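Local coordinates for protein 2-hydroxyisobutanoyl-CoA mutase large subunit (Aquincola tertiaricarbonis, PDB 4R3U) that works with its small cobalamin-binding partner to isomerise 2-hydroxyisobutanoyl-CoA and (3S)-3-hydroxybutanoyl-CoA, supplying the substrate-binding subunit of the mutase, at residues T178-A183 with Q219-Y224; Q209-K214 with N251-H256. All coordinates share one frame; numbering follows the deposited sequence.

Contact 1. Residues T178-A183 with Q219-Y224; sequences TINPSA and QKEYIY. With 3KK (S-{(3R,5R,9R)-1-[(2R,3S,4R,5R)-5-(6-amino-9H-purin-9-yl)-4-hydroxy-3-(phosphonooxy)tetrahydrofuran-2-yl]-3,5,9-trihydroxy-8,8-dimethyl-3,5-dioxido-10,14-dioxo-2,4,6-trioxa-11,15-diaza-3lambda~5~,5lambda~5~-diphosphaheptadecan-17-yl} 2-hydroxy-2-methylpropanethioate), chain F.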
ATOM      1  N   THR A 178     -22.941  10.859   9.942  1.00 22.27           N
ATOM      2  CA  THR A 178     -22.556  11.813   8.887  1.00 21.57           C
ATOM      3  C   THR A 178     -23.818  12.621   8.529  1.00 26.55           C
ATOM      4  O   THR A 178     -24.424  12.431   7.469  1.00 26.81           O
ATOM      5  CB  THR A 178     -21.982  11.101   7.703  1.00 20.33           C
ATOM      6  OG1 THR A 178     -20.933  10.273   8.162  1.00 20.09           O
ATOM      7  CG2 THR A 178     -21.498  12.046   6.634  1.00 18.32           C
ATOM      8  N   ILE A 179     -24.213  13.486   9.456  1.00 23.23           N
ATOM      9  CA  ILE A 179     -25.418  14.270   9.362  1.00 23.54           C
ATOM     10  C   ILE A 179     -25.042  15.756   9.499  1.00 27.52           C
ATOM     11  O   ILE A 179     -24.123  16.088  10.238  1.00 27.62           O
ATOM     12  CB  ILE A 179     -26.479  13.741  10.389  1.00 26.75           C
ATOM     13  CG1 ILE A 179     -27.913  14.295  10.114  1.00 26.30           C
ATOM     14  CG2 ILE A 179     -26.029  13.935  11.845  1.00 27.53           C
ATOM     15  CD1 ILE A 179     -28.685  13.574   9.030  1.00 21.15           C
ATOM     16  N   ASN A 180     -25.679  16.616   8.707  1.00 23.28           N
ATOM     17  CA  ASN A 180     -25.303  18.021   8.673  1.00 23.71           C
ATOM     18  C   ASN A 180     -26.400  19.068   9.001  1.00 29.68           C
ATOM     19  O   ASN A 180     -26.540  19.368  10.187  1.00 30.08           O
ATOM     20  CB  ASN A 180     -24.447  18.336   7.436  1.00 18.23           C
ATOM     21  CG  ASN A 180     -23.170  17.540   7.419  1.00 25.77           C
ATOM     22  OD1 ASN A 180     -22.227  17.857   8.123  1.00 17.25           O
ATOM     23  ND2 ASN A 180     -23.122  16.457   6.642  1.00 22.18           N
ATOM     24  N   PRO A 181     -27.197  19.642   8.051  1.00 24.81           N
ATOM     25  CA  PRO A 181     -28.200  20.641   8.471  1.00 23.85           C
ATOM     26  C   PRO A 181     -29.254  20.127   9.465  1.00 28.79           C
ATOM     27  O   PRO A 181     -29.833  20.925  10.217  1.00 29.97           O
ATOM     28  CB  PRO A 181     -28.809  21.113   7.144  1.00 24.88           C
ATOM     29  CG  PRO A 181     -28.507  20.055   6.167  1.00 28.39           C
ATOM     30  CD  PRO A 181     -27.214  19.458   6.582  1.00 23.97           C
ATOM     31  N   SER A 182     -29.508  18.812   9.470  1.00 25.34           N
ATOM     32  CA  SER A 182     -30.482  18.181  10.368  1.00 26.91           C
ATOM     33  C   SER A 182     -29.762  17.367  11.471  1.00 34.02           C
ATOM     34  O   SER A 182     -30.368  16.488  12.101  1.00 35.26           O
ATOM     35  CB  SER A 182     -31.450  17.309   9.578  1.00 29.57           C
ATOM     36  OG  SER A 182     -30.739  16.339   8.825  1.00 37.25           O
ATOM     37  N   ALA A 183     -28.471  17.704  11.727  1.00 29.83           N
ATOM     38  CA  ALA A 183     -27.650  17.068  12.751  1.00 29.48           C
ATOM     39  C   ALA A 183     -28.246  17.163  14.146  1.00 35.55           C
ATOM     40  O   ALA A 183     -28.132  16.195  14.914  1.00 35.98           O
ATOM     41  CB  ALA A 183     -26.252  17.661  12.753  1.00 29.46           C
ATOM     42  N   GLN A 219     -20.056  20.626   0.533  1.00 20.91           N
ATOM     43  CA  GLN A 219     -20.924  19.445   0.467  1.00 20.72           C
ATOM     44  C   GLN A 219     -22.365  19.652  -0.045  1.00 25.70           C
ATOM     45  O   GLN A 219     -22.989  18.717  -0.567  1.00 23.18           O
ATOM     46  CB  GLN A 219     -20.794  18.550   1.704  1.00 21.57           C
ATOM     47  CG  GLN A 219     -21.632  17.271   1.590  1.00 19.12           C
ATOM     48  CD  GLN A 219     -21.219  16.194   2.515  1.00 27.31           C
ATOM     49  OE1 GLN A 219     -20.907  15.106   2.067  1.00 22.00           O
ATOM     50  NE2 GLN A 219     -21.218  16.470   3.826  1.00 17.11           N
ATOM     51  N   LYS A 220     -22.845  20.906   0.034  1.00 24.57           N
ATOM     52  CA  LYS A 220     -24.130  21.372  -0.495  1.00 23.46           C
ATOM     53  C   LYS A 220     -25.417  20.804   0.170  1.00 26.18           C
ATOM     54  O   LYS A 220     -26.483  20.733  -0.461  1.00 25.03           O
ATOM     55  CB  LYS A 220     -24.132  21.304  -2.034  1.00 24.28           C
ATOM     56  CG  LYS A 220     -22.862  21.842  -2.692  1.00 29.35           C
ATOM     57  CD  LYS A 220     -22.643  23.340  -2.478  1.00 29.35           C
ATOM     58  CE  LYS A 220     -21.386  23.827  -3.127  1.00 30.91           C
ATOM     59  NZ  LYS A 220     -21.680  24.580  -4.362  1.00 42.78           N
ATOM     60  N   GLU A 221     -25.316  20.468   1.470  1.00 22.33           N
ATOM     61  CA  GLU A 221     -26.461  20.012   2.258  1.00 22.93           C
ATOM     62  C   GLU A 221     -26.848  21.148   3.179  1.00 29.84           C
ATOM     63  O   GLU A 221     -26.144  21.437   4.131  1.00 31.58           O
ATOM     64  CB  GLU A 221     -26.142  18.741   3.069  1.00 23.19           C
ATOM     65  CG  GLU A 221     -25.587  17.599   2.234  1.00 26.20           C
ATOM     66  CD  GLU A 221     -25.024  16.440   3.016  1.00 34.30           C
ATOM     67  OE1 GLU A 221     -25.068  16.479   4.267  1.00 18.22           O
ATOM     68  OE2 GLU A 221     -24.509  15.496   2.375  1.00 33.23           O
ATOM     69  N   TYR A 222     -27.920  21.847   2.857  1.00 27.15           N
ATOM     70  CA  TYR A 222     -28.392  22.979   3.659  1.00 27.00           C
ATOM     71  C   TYR A 222     -29.904  23.091   3.610  1.00 31.96           C
ATOM     72  O   TYR A 222     -30.536  22.616   2.662  1.00 32.78           O
ATOM     73  CB  TYR A 222     -27.718  24.304   3.247  1.00 27.50           C
ATOM     74  CG  TYR A 222     -27.442  24.471   1.771  1.00 27.59           C
ATOM     75  CD1 TYR A 222     -28.484  24.500   0.845  1.00 30.19           C
ATOM     76  CD2 TYR A 222     -26.145  24.624   1.297  1.00 27.40           C
ATOM     77  CE1 TYR A 222     -28.237  24.663  -0.517  1.00 30.06           C
ATOM     78  CE2 TYR A 222     -25.886  24.780  -0.064  1.00 28.80           C
ATOM     79  CZ  TYR A 222     -26.937  24.819  -0.966  1.00 34.54           C
ATOM     80  OH  TYR A 222     -26.698  24.980  -2.311  1.00 33.67           O
ATOM     81  N   ILE A 223     -30.486  23.684   4.648  1.00 27.85           N
ATOM     82  CA  ILE A 223     -31.923  23.870   4.761  1.00 26.89           C
ATOM     83  C   ILE A 223     -32.216  25.366   4.881  1.00 32.34           C
ATOM     84  O   ILE A 223     -32.901  25.926   4.047  1.00 34.84           O
ATOM     85  CB  ILE A 223     -32.537  23.035   5.945  1.00 29.22           C
ATOM     86  CG1 ILE A 223     -32.166  21.530   5.858  1.00 28.57           C
ATOM     87  CG2 ILE A 223     -34.059  23.208   5.989  1.00 29.35           C
ATOM     88  CD1 ILE A 223     -32.398  20.670   7.110  1.00 24.76           C
ATOM     89  N   TYR A 224     -31.668  26.003   5.905  1.00 28.29           N
ATOM     90  CA  TYR A 224     -31.898  27.400   6.260  1.00 28.44           C
ATOM     91  C   TYR A 224     -30.757  28.297   5.836  1.00 34.72           C
ATOM     92  O   TYR A 224     -29.657  27.786   5.571  1.00 35.25           O
ATOM     93  CB  TYR A 224     -32.063  27.499   7.799  1.00 28.09           C
ATOM     94  CG  TYR A 224     -33.024  26.467   8.348  1.00 26.00           C
ATOM     95  CD1 TYR A 224     -34.393  26.542   8.070  1.00 27.02           C
ATOM     96  CD2 TYR A 224     -32.560  25.372   9.083  1.00 23.89           C
ATOM     97  CE1 TYR A 224     -35.278  25.576   8.538  1.00 26.67           C
ATOM     98  CE2 TYR A 224     -33.440  24.398   9.559  1.00 24.03           C
ATOM     99  CZ  TYR A 224     -34.801  24.512   9.289  1.00 33.29           C
ATOM    100  OH  TYR A 224     -35.687  23.571   9.746  1.00 34.51           O
TER
HETATM  101  C4  3KK F 802     -20.228  12.007   2.995  0.50  6.91           C
HETATM  102  C3  3KK F 802     -19.048  11.182   3.497  0.50 12.48           C
HETATM  103  C2  3KK F 802     -17.868  11.305   2.535  0.50 14.70           C
HETATM  104  O3  3KK F 802     -19.467   9.828   3.545  0.50 11.40           O
HETATM  105  C1  3KK F 802     -18.595  11.602   4.902  0.50 19.36           C
HETATM  106  O1  3KK F 802     -18.526  12.783   5.249  0.50 19.20           O
HETATM  107  S1P 3KK F 802     -18.192  10.234   5.937  0.50 26.37           S
HETATM  108  C2P 3KK F 802     -17.747  11.020   7.512  0.50 22.78           C
HETATM  109  C3P 3KK F 802     -17.648   9.982   8.601  0.50 22.35           C
HETATM  110  N4P 3KK F 802     -17.197  10.647   9.815  0.50 20.57           N
HETATM  111  C5P 3KK F 802     -16.577   9.990  10.800  0.50 21.79           C
HETATM  112  O5P 3KK F 802     -16.342   8.777  10.791  0.50 21.65           O
HETATM  113  C6P 3KK F 802     -16.179  10.900  11.967  0.50 24.04           C
HETATM  114  C7P 3KK F 802     -15.596  10.119  13.136  0.50 26.92           C
HETATM  115  N8P 3KK F 802     -15.140  11.041  14.183  0.50 28.88           N
HETATM  116  C9P 3KK F 802     -14.769  10.590  15.391  0.50 28.49           C
HETATM  117  O9P 3KK F 802     -14.816   9.397  15.696  0.50 29.02           O
HETATM  118  CAP 3KK F 802     -14.383  11.675  16.438  0.50 27.59           C
HETATM  119  OAP 3KK F 802     -15.201  12.858  16.320  0.50 27.43           O
HETATM  120  CBP 3KK F 802     -12.853  11.963  16.613  0.50 27.99           C
HETATM  121  CDP 3KK F 802     -12.628  12.872  17.831  0.50 26.17           C
HETATM  122  CEP 3KK F 802     -12.267  12.670  15.386  0.50 28.00           C
HETATM  123  CCP 3KK F 802     -12.065  10.663  16.883  0.50 29.25           C
HETATM  124  O6A 3KK F 802     -12.689   9.967  17.976  0.50 28.82           O
HETATM  125  P2A 3KK F 802     -12.466   8.439  18.321  0.50 29.74           P
HETATM  126  O4A 3KK F 802     -12.493   7.641  17.086  0.50 28.43           O
HETATM  127  O5A 3KK F 802     -13.408   8.092  19.413  0.50 33.02           O
HETATM  128  O3A 3KK F 802     -10.931   8.477  18.849  0.50 33.55           O
HETATM  129  P1A 3KK F 802     -10.361   9.194  20.213  0.50 33.76           P
HETATM  130  O1A 3KK F 802     -11.300  10.207  20.764  0.50 34.58           O
HETATM  131  O2A 3KK F 802      -8.975   9.607  19.934  0.50 32.48           O
HETATM  132  O5B 3KK F 802     -10.315   7.853  21.135  0.50 33.39           O
HETATM  133  C5B 3KK F 802     -11.406   7.423  21.978  0.50 34.44           C
HETATM  134  C4B 3KK F 802     -10.964   7.417  23.453  0.50 36.96           C
HETATM  135  O4B 3KK F 802      -9.668   6.768  23.631  0.50 38.51           O
HETATM  136  C3B 3KK F 802     -10.818   8.838  23.989  0.50 38.73           C
HETATM  137  O3B 3KK F 802     -11.271   8.846  25.365  0.50 44.84           O
HETATM  138  P3B 3KK F 802     -12.619   9.592  25.851  0.50 43.89           P
HETATM  139  O8A 3KK F 802     -12.357  11.000  25.480  0.50 39.49           O
HETATM  140  O7A 3KK F 802     -13.677   8.899  25.086  0.50 45.33           O
HETATM  141  O9A 3KK F 802     -12.617   9.302  27.305  0.50 47.76           O
HETATM  142  C2B 3KK F 802      -9.324   9.093  23.910  0.50 35.54           C
HETATM  143  O2B 3KK F 802      -8.894  10.070  24.865  0.50 35.58           O
HETATM  144  C1B 3KK F 802      -8.751   7.722  24.211  0.50 38.06           C
HETATM  145  N9A 3KK F 802      -7.402   7.520  23.603  0.50 42.50           N
HETATM  146  C8A 3KK F 802      -7.061   7.487  22.317  0.50 42.80           C
HETATM  147  N7A 3KK F 802      -5.748   7.289  22.240  0.50 44.40           N
HETATM  148  C5A 3KK F 802      -5.267   7.174  23.483  0.50 46.16           C
HETATM  149  C4A 3KK F 802      -6.306   7.312  24.332  0.50 45.41           C
HETATM  150  N3A 3KK F 802      -6.134   7.242  25.678  0.50 44.89           N
HETATM  151  C2A 3KK F 802      -4.852   7.003  26.222  0.50 45.91           C
HETATM  152  N1A 3KK F 802      -3.788   6.859  25.289  0.50 46.88           N
HETATM  153  C6A 3KK F 802      -4.022   6.963  23.963  0.50 45.41           C
HETATM  154  N6A 3KK F 802      -3.032   6.836  23.078  0.50 43.70           N
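Asn180 meets Glu221 through a single side-chain hydrogen bond, ND2 to OE1 at 3.1 Å, taken on the syn side of the carboxylate but 35° out of its plane. Chi1 of Asn180 (-61°) turns CG beside the backbone N. ND2 meets OE1 at the end of the extended Glu221 chain, amide and carboxylate planes 56° apart. Next along, Pro181 presents CB, CG and CD to residues 221-223: CD lies 3.3 Å from Glu221 O, while CB rests 3.6 Å from Ile223 CD1. At the other end of the contact Gln219 brings NE2 to 3.4 Å from Asn180 ND2, a donor beside a donor and no bond. Its OE1 lies 3.3 Å from C4 of the bound 2-hydroxyisobutyryl-CoA, and Thr178 OG1 is 3.3 Å from C3P of the same ligand.

A second shell sets these groups. Lys214 NZ and Gln209 OE1 are hydrogen-bonded to Asn180 OD1 and ND2, Glu215 OE2 takes Gln219 NE2, and Asp128, thought to matter for stereospecificity, is bonded to Thr178 OG1. Just beside the contact, Lys220 forms a salt bridge with Asp30 of the small subunit. Partners at both ends of the Asn180 amide settle which way round it sits, so a buried polar group becomes a fixed link between substrate-lining loops.

Contact 2. Residues Q209-K214 with N251-H256; sequences QADILK and NISGYH. With 3HC (3-hydroxybutanoyl-coenzyme A), chain E.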
ATOM      1  N   GLN A 209     -21.501  15.138  12.387  1.00 29.25           N
ATOM      2  CA  GLN A 209     -20.627  15.988  11.555  1.00 28.46           C
ATOM      3  C   GLN A 209     -20.952  17.478  11.764  1.00 31.05           C
ATOM      4  O   GLN A 209     -20.037  18.269  12.008  1.00 32.86           O
ATOM      5  CB  GLN A 209     -20.686  15.579  10.072  1.00 28.26           C
ATOM      6  CG  GLN A 209     -19.580  16.203   9.247  1.00 23.00           C
ATOM      7  CD  GLN A 209     -19.391  15.474   7.957  1.00 33.94           C
ATOM      8  OE1 GLN A 209     -20.007  15.801   6.927  1.00 27.67           O
ATOM      9  NE2 GLN A 209     -18.587  14.422   8.017  1.00 21.80           N
ATOM     10  N   ALA A 210     -22.252  17.837  11.701  1.00 24.24           N
ATOM     11  CA  ALA A 210     -22.826  19.161  12.003  1.00 24.21           C
ATOM     12  C   ALA A 210     -22.296  20.437  11.296  1.00 28.37           C
ATOM     13  O   ALA A 210     -23.055  21.391  11.126  1.00 28.42           O
ATOM     14  CB  ALA A 210     -22.911  19.363  13.510  1.00 25.00           C
ATOM     15  N   ASP A 211     -21.016  20.463  10.911  1.00 26.22           N
ATOM     16  CA  ASP A 211     -20.355  21.604  10.240  1.00 26.19           C
ATOM     17  C   ASP A 211     -21.104  22.068   9.008  1.00 25.26           C
ATOM     18  O   ASP A 211     -20.998  21.462   7.948  1.00 21.52           O
ATOM     19  CB  ASP A 211     -18.876  21.272   9.882  1.00 26.70           C
ATOM     20  CG  ASP A 211     -18.058  22.389   9.257  1.00 27.43           C
ATOM     21  OD1 ASP A 211     -18.629  23.483   8.982  1.00 28.20           O
ATOM     22  OD2 ASP A 211     -16.867  22.168   9.009  1.00 31.76           O
ATOM     23  N   ILE A 212     -21.824  23.173   9.158  1.00 23.60           N
ATOM     24  CA  ILE A 212     -22.614  23.767   8.075  1.00 23.03           C
ATOM     25  C   ILE A 212     -21.821  24.690   7.142  1.00 25.94           C
ATOM     26  O   ILE A 212     -22.134  24.780   5.964  1.00 27.17           O
ATOM     27  CB  ILE A 212     -23.924  24.384   8.606  1.00 26.84           C
ATOM     28  CG1 ILE A 212     -25.005  24.449   7.526  1.00 26.49           C
ATOM     29  CG2 ILE A 212     -23.695  25.741   9.316  1.00 30.06           C
ATOM     30  CD1 ILE A 212     -25.686  23.150   7.237  1.00 26.12           C
ATOM     31  N   LEU A 213     -20.782  25.336   7.642  1.00 22.01           N
ATOM     32  CA  LEU A 213     -19.972  26.239   6.820  1.00 21.11           C
ATOM     33  C   LEU A 213     -19.367  25.527   5.605  1.00 27.73           C
ATOM     34  O   LEU A 213     -19.433  26.046   4.480  1.00 29.94           O
ATOM     35  CB  LEU A 213     -18.946  27.025   7.680  1.00 20.24           C
ATOM     36  CG  LEU A 213     -19.573  27.924   8.824  1.00 22.99           C
ATOM     37  CD1 LEU A 213     -18.534  28.474   9.753  1.00 23.10           C
ATOM     38  CD2 LEU A 213     -20.422  29.045   8.285  1.00 20.78           C
ATOM     39  N   LYS A 214     -18.939  24.276   5.800  1.00 23.11           N
ATOM     40  CA  LYS A 214     -18.366  23.473   4.736  1.00 22.50           C
ATOM     41  C   LYS A 214     -19.424  22.980   3.762  1.00 28.18           C
ATOM     42  O   LYS A 214     -19.087  22.569   2.662  1.00 28.20           O
ATOM     43  CB  LYS A 214     -17.502  22.329   5.318  1.00 24.72           C
ATOM     44  CG  LYS A 214     -18.249  21.245   6.066  1.00 21.03           C
ATOM     45  CD  LYS A 214     -18.599  20.045   5.207  1.00 12.27           C
ATOM     46  CE  LYS A 214     -19.053  18.906   6.091  1.00 22.47           C
ATOM     47  NZ  LYS A 214     -20.424  19.103   6.668  1.00 14.37           N
ATOM     48  N   ASN A 251     -17.332  17.790  13.653  1.00 21.53           N
ATOM     49  CA  ASN A 251     -16.165  17.431  12.905  1.00 20.41           C
ATOM     50  C   ASN A 251     -16.109  18.557  11.903  1.00 26.12           C
ATOM     51  O   ASN A 251     -16.916  18.569  10.947  1.00 24.54           O
ATOM     52  CB  ASN A 251     -16.338  16.090  12.179  1.00 17.12           C
ATOM     53  CG  ASN A 251     -15.733  14.917  12.889  1.00 28.12           C
ATOM     54  OD1 ASN A 251     -15.307  14.958  14.048  1.00 30.09           O
ATOM     55  ND2 ASN A 251     -15.713  13.829  12.214  1.00 21.89           N
ATOM     56  N   ILE A 252     -15.247  19.577  12.193  1.00 23.52           N
ATOM     57  CA  ILE A 252     -14.975  20.711  11.302  1.00 23.20           C
ATOM     58  C   ILE A 252     -14.198  20.046  10.158  1.00 27.27           C
ATOM     59  O   ILE A 252     -13.120  19.497  10.381  1.00 28.30           O
ATOM     60  CB  ILE A 252     -14.219  21.861  12.018  1.00 27.33           C
ATOM     61  CG1 ILE A 252     -14.959  22.279  13.303  1.00 29.46           C
ATOM     62  CG2 ILE A 252     -14.034  23.061  11.085  1.00 28.06           C
ATOM     63  CD1 ILE A 252     -14.113  22.906  14.413  1.00 29.60           C
ATOM     64  N   SER A 253     -14.812  19.989   8.979  1.00 22.61           N
ATOM     65  CA  SER A 253     -14.336  19.182   7.856  1.00 20.29           C
ATOM     66  C   SER A 253     -13.605  19.824   6.684  1.00 24.17           C
ATOM     67  O   SER A 253     -14.026  20.838   6.141  1.00 24.32           O
ATOM     68  CB  SER A 253     -15.451  18.269   7.345  1.00 19.33           C
ATOM     69  OG  SER A 253     -16.292  17.783   8.378  1.00 21.62           O
ATOM     70  N   GLY A 254     -12.556  19.146   6.253  1.00 20.28           N
ATOM     71  CA  GLY A 254     -11.770  19.531   5.086  1.00 20.13           C
ATOM     72  C   GLY A 254     -11.955  18.547   3.944  1.00 20.77           C
ATOM     73  O   GLY A 254     -11.831  18.928   2.774  1.00 18.39           O
ATOM     74  N   TYR A 255     -12.312  17.282   4.299  1.00 16.91           N
ATOM     75  CA  TYR A 255     -12.548  16.208   3.351  1.00 17.17           C
ATOM     76  C   TYR A 255     -13.355  16.634   2.098  1.00 23.34           C
ATOM     77  O   TYR A 255     -12.920  16.419   0.959  1.00 24.27           O
ATOM     78  CB  TYR A 255     -13.212  14.991   4.048  1.00 17.36           C
ATOM     79  CG  TYR A 255     -13.394  13.803   3.115  1.00 17.33           C
ATOM     80  CD1 TYR A 255     -12.351  12.907   2.880  1.00 17.51           C
ATOM     81  CD2 TYR A 255     -14.582  13.622   2.407  1.00 17.81           C
ATOM     82  CE1 TYR A 255     -12.475  11.874   1.951  1.00 16.74           C
ATOM     83  CE2 TYR A 255     -14.723  12.585   1.482  1.00 18.23           C
ATOM     84  CZ  TYR A 255     -13.666  11.712   1.254  1.00 23.09           C
ATOM     85  OH  TYR A 255     -13.799  10.679   0.348  1.00 21.82           O
ATOM     86  N   HIS A 256     -14.538  17.212   2.333  1.00 20.59           N
ATOM     87  CA  HIS A 256     -15.487  17.628   1.311  1.00 19.61           C
ATOM     88  C   HIS A 256     -14.957  18.765   0.482  1.00 24.38           C
ATOM     89  O   HIS A 256     -15.276  18.832  -0.703  1.00 23.45           O
ATOM     90  CB  HIS A 256     -16.827  17.977   1.957  1.00 19.61           C
ATOM     91  CG  HIS A 256     -17.217  17.017   3.040  1.00 22.29           C
ATOM     92  ND1 HIS A 256     -16.787  17.194   4.356  1.00 24.50           N
ATOM     93  CD2 HIS A 256     -17.953  15.884   2.968  1.00 22.79           C
ATOM     94  CE1 HIS A 256     -17.295  16.177   5.033  1.00 22.99           C
ATOM     95  NE2 HIS A 256     -18.008  15.368   4.244  1.00 22.76           N
TER
HETATM   96  N1A 3HC E 801      -3.773   6.855  25.259  0.50 46.88           N
HETATM   97  C2A 3HC E 801      -4.847   6.999  26.269  0.50 45.91           C
HETATM   98  N3A 3HC E 801      -6.158   7.248  25.655  0.50 44.89           N
HETATM   99  C4A 3HC E 801      -6.311   7.316  24.311  0.50 45.41           C
HETATM  100  C5A 3HC E 801      -5.269   7.177  23.464  0.50 46.16           C
HETATM  101  C6A 3HC E 801      -4.022   6.972  23.943  0.50 45.41           C
HETATM  102  N6A 3HC E 801      -3.033   6.846  23.059  0.50 43.70           N
HETATM  103  N7A 3HC E 801      -5.751   7.283  22.222  0.50 44.40           N
HETATM  104  C8A 3HC E 801      -7.065   7.475  22.299  0.50 42.80           C
HETATM  105  N9A 3HC E 801      -7.405   7.527  23.583  0.50 42.50           N
HETATM  106  C1B 3HC E 801      -8.755   7.725  24.194  0.50 38.06           C
HETATM  107  C2B 3HC E 801      -9.335   9.092  23.895  0.50 35.54           C
HETATM  108  O2B 3HC E 801      -8.908  10.069  24.850  0.50 35.58           O
HETATM  109  C3B 3HC E 801     -10.829   8.828  23.978  0.50 38.73           C
HETATM  110  O3B 3HC E 801     -11.279   8.833  25.355  0.50 44.84           O
HETATM  111  P3B 3HC E 801     -12.622   9.581  25.847  0.50 43.89           P
HETATM  112  O7A 3HC E 801     -13.685   8.900  25.080  0.50 45.33           O
HETATM  113  O8A 3HC E 801     -12.619   9.282  27.300  0.50 47.76           O
HETATM  114  O9A 3HC E 801     -12.353  10.992  25.487  0.50 39.49           O
HETATM  115  C4B 3HC E 801     -10.967   7.408  23.440  0.50 36.96           C
HETATM  116  O4B 3HC E 801      -9.670   6.764  23.619  0.50 38.51           O
HETATM  117  C5B 3HC E 801     -11.410   7.413  21.965  0.50 34.44           C
HETATM  118  O5B 3HC E 801     -10.317   7.839  21.121  0.50 33.39           O
HETATM  119  P1A 3HC E 801     -10.353   9.184  20.203  0.50 33.76           P
HETATM  120  O1A 3HC E 801     -11.289  10.200  20.757  0.50 34.58           O
HETATM  121  O2A 3HC E 801      -8.964   9.590  19.931  0.50 32.48           O
HETATM  122  O3A 3HC E 801     -10.925   8.477  18.836  0.50 33.55           O
HETATM  123  P2A 3HC E 801     -12.461   8.439  18.308  0.50 29.74           P
HETATM  124  O4A 3HC E 801     -12.489   7.643  17.072  0.50 28.43           O
HETATM  125  O5A 3HC E 801     -13.403   8.092  19.401  0.50 33.02           O
HETATM  126  O6A 3HC E 801     -12.684   9.967  17.967  0.50 28.82           O
HETATM  127  CBP 3HC E 801     -12.855  11.967  16.609  0.50 27.99           C
HETATM  128  CCP 3HC E 801     -12.067  10.665  16.871  0.50 29.25           C
HETATM  129  CDP 3HC E 801     -12.626  12.870  17.828  0.50 26.17           C
HETATM  130  CEP 3HC E 801     -12.270  12.677  15.382  0.50 28.00           C
HETATM  131  CAP 3HC E 801     -14.384  11.680  16.436  0.50 27.59           C
HETATM  132  OAP 3HC E 801     -15.202  12.866  16.317  0.50 27.43           O
HETATM  133  C9P 3HC E 801     -14.776  10.594  15.393  0.50 28.49           C
HETATM  134  O9P 3HC E 801     -14.833   9.403  15.703  0.50 29.02           O
HETATM  135  N8P 3HC E 801     -15.137  11.041  14.180  0.50 28.88           N
HETATM  136  C7P 3HC E 801     -15.595  10.116  13.136  0.50 26.92           C
HETATM  137  C6P 3HC E 801     -16.180  10.892  11.964  0.50 24.04           C
HETATM  138  C5P 3HC E 801     -16.577   9.976  10.801  0.50 21.79           C
HETATM  139  O5P 3HC E 801     -16.338   8.765  10.795  0.50 21.65           O
HETATM  140  N4P 3HC E 801     -17.202  10.627   9.814  0.50 20.57           N
HETATM  141  C3P 3HC E 801     -17.649   9.959   8.601  0.50 22.35           C
HETATM  142  C2P 3HC E 801     -17.739  10.998   7.516  0.50 22.78           C
HETATM  143  S1P 3HC E 801     -18.198  10.264   5.916  0.50 26.37           S
HETATM  144  C1  3HC E 801     -18.241  11.794   4.969  0.50 27.73           C
HETATM  145  O1  3HC E 801     -18.721  12.845   5.390  0.50 27.03           O
HETATM  146  C2  3HC E 801     -17.549  11.770   3.595  0.50 29.36           C
HETATM  147  C3  3HC E 801     -18.405  11.092   2.522  0.50 31.51           C
HETATM  148  O3  3HC E 801     -18.718   9.766   2.936  0.50 33.43           O
HETATM  149  C4  3HC E 801     -19.690  11.887   2.246  0.50 31.00           C
HETATM  150  O   HOH W   1     -14.980  23.140   7.523  1.00 18.62           O
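Gln209 and His256 meet tip to tip, and together they grip the thioester carbonyl oxygen of the bound 3-hydroxybutanoyl-CoA. Gln209 NE2 donates to O1 of the ligand at 3.1 Å, and His256 NE2 donates to the same O1 at 2.9 Å, near the plane of the imidazole. The other end of the Gln209 amide is also used: OE1 accepts weakly from Lys214 NZ, and Asn180 is an outside partner of both side chains. The lysine gives a stronger bond to Asp211 O, 2.7 Å from NZ, and CE of this lysine lies 3.3 Å from His256 ND1.

Asp211, with CG anti to the backbone N (chi1 -177°), joins the two segments. OD2 receives Ser253 N at 3.0 Å on its anti lone pair, and a water donates both to this oxygen and to Ser253 O. OD1 caps the start of helix 213-219 by accepting Lys214 N at 3.3 Å from above the carboxylate plane, and it is also bonded to Tyr278 OH. An alanine here would probably leave Ser253 N and Lys214 N without their acceptor and loosen the hold of the helix start on strand 252-253. Among backbone groups, Gln209 O accepts Asn251 N at 3.2 Å and Asp211 N from opposite faces of its plane, while Ser253 OG donates to Asn251 O. The arrangement is that of a TIM-barrel active site, built on loops and helix starts that follow the parallel strands.

Overall arrangement
Both contacts are buried, yet contact 2 lies about 6 Å from the centre of the chain and contact 1 about 14 Å, measured from their own centres. They share helix 213-219, whose start belongs to contact 2 and whose end to contact 1, and their own centres are about 10 Å apart. A probable backbone hydrogen bond joins Ile179 O to Ala210 N at 2.9 Å, and Gln219 OE1 approaches His256 CD2. Contact 2 is mainly polar and binds the thioester carbonyl directly, without touching another protein chain. Contact 1 mixes one polar bond with apolar proline packing, and runs from the substrate pocket outward to the small subunit.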